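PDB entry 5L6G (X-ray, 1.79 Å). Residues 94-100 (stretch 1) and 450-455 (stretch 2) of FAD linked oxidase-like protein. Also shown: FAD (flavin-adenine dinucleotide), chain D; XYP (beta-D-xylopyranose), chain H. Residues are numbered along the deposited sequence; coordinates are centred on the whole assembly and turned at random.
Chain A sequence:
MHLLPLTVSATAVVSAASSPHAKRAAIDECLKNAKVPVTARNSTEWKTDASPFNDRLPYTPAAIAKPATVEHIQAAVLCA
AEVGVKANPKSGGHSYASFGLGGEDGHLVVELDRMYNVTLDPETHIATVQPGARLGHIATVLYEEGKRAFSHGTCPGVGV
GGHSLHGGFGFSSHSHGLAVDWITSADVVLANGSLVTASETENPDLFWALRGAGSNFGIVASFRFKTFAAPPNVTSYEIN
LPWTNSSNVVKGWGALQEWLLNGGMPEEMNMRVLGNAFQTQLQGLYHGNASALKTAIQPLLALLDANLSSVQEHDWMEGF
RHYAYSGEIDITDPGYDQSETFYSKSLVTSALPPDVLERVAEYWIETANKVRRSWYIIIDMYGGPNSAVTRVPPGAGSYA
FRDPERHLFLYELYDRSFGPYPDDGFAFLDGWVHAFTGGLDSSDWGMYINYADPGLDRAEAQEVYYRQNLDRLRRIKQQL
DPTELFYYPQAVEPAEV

Stretch 1, residues 94-100: HSYASFG
Stretch 2 450-455: NYADPG

Neither stretch forms regular helix or strand. Ser95 to Ser98 make a type I beta turn, with phi/psi of -67/-16 at Tyr96 and -111/7 at Ala97. Ser98 N donates to Ser95 O at 3.0 Å. Ser98 then takes positive phi, 58/35. Stretch 2 is extended at Ala452 (-61/129) and Asp453 (-116/101), and Pro454 follows at -73/2. The nearest CA atoms across the contact are those of Tyr96 and Ala452, 5.2 Å apart.

No direct hydrogen bond joins the stretches. One water does: it accepts from Tyr96 N (2.8 Å) and Ala452 N (3.1 Å), donates weakly to Asn450 O (2.7 Å), and bonds FAD O3' (3.1 Å).

Most of the direct contact is between apolar side chains. The two stretches bury 322 Å², both sides summed. CB points toward stretch 2 at Tyr96, Ala97 and Phe99, and toward stretch 1 at Ala452 and Pro454. Ala452 CB lies 3.9 Å from Ala97 CB and 3.9 Å from Phe99 CE2, so one methyl touches both. Phe99, m with chi2 -27°, is long enough to bring its ring to that methyl. Ala97 CB also meets Pro454 CD at 3.9 Å. Tyr96 is m, with chi2 6°; its CB is 3.4 Å from Ala452 O. Tyr451 CB points sideways, but m with chi2 -46° brings its ring beside that of Tyr96. The planes meet at 26° with centroids 5.5 Å apart, slid so that they barely overlap; Tyr96 CE2 approaches Tyr451 CD1 to 3.4 Å.

Ser95, t, braces the turn: its OG accepts from Ala97 N (3.1 Å) and Phe99 N (2.9 Å). Asp453, t, points away, and its OD1 accepts from Gly455 N at 2.8 Å.

FAD ties both stretches. His94 ND1 is covalently bound to FAD C8M (1.4 Å), and FAD O4' donates to Asn450 OD1 (2.7 Å).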

# COMPACT_ATOMS: atom_id res chain seq x y z
N HIS A 94 -2.08 2.49 9.04
CA HIS A 94 -1.31 1.28 8.72
C HIS A 94 0.13 1.45 8.27
O HIS A 94 0.79 0.47 8.01
CB HIS A 94 -2.08 0.39 7.71
CG HIS A 94 -2.99 -0.57 8.38
ND1 HIS A 94 -2.66 -1.90 8.60
CD2 HIS A 94 -4.20 -0.36 8.95
CE1 HIS A 94 -3.66 -2.46 9.28
NE2 HIS A 94 -4.59 -1.55 9.51
N SER A 95 0.64 2.68 8.18
CA SER A 95 2.04 2.84 7.79
C SER A 95 2.93 1.88 8.59
O SER A 95 2.94 1.91 9.81
CB SER A 95 2.53 4.25 8.06
OG SER A 95 3.93 4.29 7.86
N TYR A 96 3.74 1.10 7.90
CA TYR A 96 4.65 0.18 8.58
C TYR A 96 5.75 0.93 9.37
O TYR A 96 6.46 0.35 10.21
CB TYR A 96 5.29 -0.75 7.56
CG TYR A 96 4.37 -1.83 6.98
CD1 TYR A 96 3.00 -1.89 7.28
CD2 TYR A 96 4.89 -2.78 6.14
CE1 TYR A 96 2.20 -2.89 6.74
CE2 TYR A 96 4.10 -3.78 5.60
CZ TYR A 96 2.76 -3.83 5.90
OH TYR A 96 1.97 -4.82 5.37
N ALA A 97 5.92 2.22 9.06
CA ALA A 97 6.92 3.06 9.71
C ALA A 97 6.25 4.10 10.61
O ALA A 97 6.90 5.01 11.14
CB ALA A 97 7.75 3.76 8.65
N SER A 98 4.93 3.97 10.76
CA SER A 98 4.13 4.92 11.55
C SER A 98 4.25 6.34 11.03
O SER A 98 4.19 7.30 11.83
CB SER A 98 4.50 4.85 13.04
OG SER A 98 4.29 3.56 13.58
N PHE A 99 4.38 6.49 9.72
CA PHE A 99 4.47 7.82 9.12
C PHE A 99 3.21 8.69 9.25
O PHE A 99 3.31 9.91 9.17
CB PHE A 99 4.91 7.74 7.67
CG PHE A 99 6.34 7.28 7.46
CD1 PHE A 99 7.34 7.48 8.44
CD2 PHE A 99 6.70 6.72 6.25
CE1 PHE A 99 8.65 7.08 8.21
CE2 PHE A 99 8.00 6.34 6.01
CZ PHE A 99 8.97 6.51 6.98
N GLY A 100 2.04 8.07 9.47
CA GLY A 100 0.81 8.81 9.75
C GLY A 100 0.86 9.51 11.09
O GLY A 100 0.15 10.48 11.31
N ASN A 450 4.11 1.73 0.32
CA ASN A 450 3.01 1.15 1.06
C ASN A 450 3.48 0.03 1.99
O ASN A 450 2.74 -0.37 2.88
CB ASN A 450 1.88 0.71 0.13
CG ASN A 450 0.88 1.83 -0.10
OD1 ASN A 450 0.88 2.81 0.63
ND2 ASN A 450 0.03 1.68 -1.11
N TYR A 451 4.71 -0.45 1.81
CA TYR A 451 5.40 -1.26 2.82
C TYR A 451 6.65 -0.49 3.31
O TYR A 451 7.81 -0.88 3.11
CB TYR A 451 5.78 -2.62 2.26
CG TYR A 451 4.63 -3.40 1.66
CD1 TYR A 451 3.42 -3.50 2.31
CD2 TYR A 451 4.75 -4.00 0.43
CE1 TYR A 451 2.36 -4.21 1.75
CE2 TYR A 451 3.69 -4.69 -0.14
CZ TYR A 451 2.51 -4.79 0.53
OH TYR A 451 1.44 -5.49 -0.03
N ALA A 452 6.36 0.61 3.98
CA ALA A 452 7.37 1.59 4.32
C ALA A 452 8.45 1.00 5.21
O ALA A 452 8.14 0.37 6.20
CB ALA A 452 6.74 2.79 5.00
N ASP A 453 9.69 1.19 4.81
CA ASP A 453 10.83 0.58 5.46
C ASP A 453 11.69 1.70 6.07
O ASP A 453 12.47 2.33 5.37
CB ASP A 453 11.60 -0.22 4.41
CG ASP A 453 12.91 -0.78 4.93
OD1 ASP A 453 13.27 -0.54 6.10
OD2 ASP A 453 13.59 -1.43 4.12
N PRO A 454 11.56 1.93 7.38
CA PRO A 454 12.32 3.03 7.99
C PRO A 454 13.81 2.74 8.12
O PRO A 454 14.54 3.59 8.64
CB PRO A 454 11.66 3.19 9.36
CG PRO A 454 11.11 1.83 9.67
CD PRO A 454 10.72 1.22 8.35
N GLY A 455 14.26 1.58 7.66
CA GLY A 455 15.69 1.27 7.60
C GLY A 455 16.42 2.07 6.54
O GLY A 455 17.64 2.21 6.59
PA FAD D . -1.53 5.90 7.36
O1A FAD D . -2.73 6.62 7.94
O2A FAD D . -0.49 5.43 8.32
O5B FAD D . -0.93 6.74 6.17
C5B FAD D . 0.19 6.31 5.38
C4B FAD D . 0.83 7.51 4.72
O4B FAD D . -0.13 8.15 3.87
C3B FAD D . 1.29 8.56 5.71
O3B FAD D . 2.42 9.23 5.19
C2B FAD D . 0.13 9.52 5.78
O2B FAD D . 0.48 10.81 6.25
C1B FAD D . -0.35 9.49 4.34
N9A FAD D . -1.77 9.83 4.27
C8A FAD D . -2.79 9.26 4.89
N7A FAD D . -3.96 9.88 4.58
C5A FAD D . -3.62 10.85 3.73
C6A FAD D . -4.37 11.91 3.04
N6A FAD D . -5.70 11.94 3.22
N1A FAD D . -3.66 12.77 2.28
C2A FAD D . -2.34 12.70 2.11
N3A FAD D . -1.59 11.74 2.72
C4A FAD D . -2.19 10.82 3.53
N1 FAD D . -0.75 -2.51 0.78
C2 FAD D . -0.99 -3.01 -0.47
O2 FAD D . -0.54 -2.39 -1.47
N3 FAD D . -1.73 -4.13 -0.64
C4 FAD D . -2.28 -4.81 0.40
O4 FAD D . -2.97 -5.86 0.26
C4X FAD D . -2.05 -4.34 1.78
N5 FAD D . -2.56 -4.96 2.89
C5X FAD D . -2.37 -4.48 4.17
C6 FAD D . -2.92 -5.11 5.30
C7 FAD D . -2.67 -4.60 6.58
C7M FAD D . -3.26 -5.32 7.77
C8 FAD D . -1.86 -3.34 6.77
C8M FAD D . -1.64 -2.72 8.14
C9 FAD D . -1.34 -2.73 5.64
C9A FAD D . -1.54 -3.25 4.35
N10 FAD D . -1.00 -2.65 3.19
C10 FAD D . -1.22 -3.13 1.89
C1' FAD D . -0.17 -1.45 3.26
C2' FAD D . -0.97 -0.19 3.11
O2' FAD D . -1.26 -0.04 1.72
C3' FAD D . -0.07 0.94 3.55
O3' FAD D . 0.38 0.75 4.90
C4' FAD D . -0.85 2.25 3.45
O4' FAD D . 0.07 3.32 3.16
C5' FAD D . -1.61 2.49 4.73
O5' FAD D . -2.61 3.49 4.51
P FAD D . -3.28 4.13 5.79
O1P FAD D . -4.16 5.28 5.41
O2P FAD D . -3.90 3.05 6.63
O3P FAD D . -1.99 4.54 6.64
O1 XYP H . 0.29 -7.47 0.93
C1 XYP H . -0.45 -7.58 2.14
C2 XYP H . -1.14 -8.94 2.19
C3 XYP H . -1.79 -9.19 3.54
C4 XYP H . -0.77 -8.96 4.66
C5 XYP H . -0.11 -7.58 4.53
O2 XYP H . -2.13 -8.97 1.16
O3 XYP H . -2.38 -10.50 3.59
O4 XYP H . -1.43 -9.00 5.93
O5 XYP H . 0.44 -7.39 3.23
O HOH W 1 3.45 1.09 5.07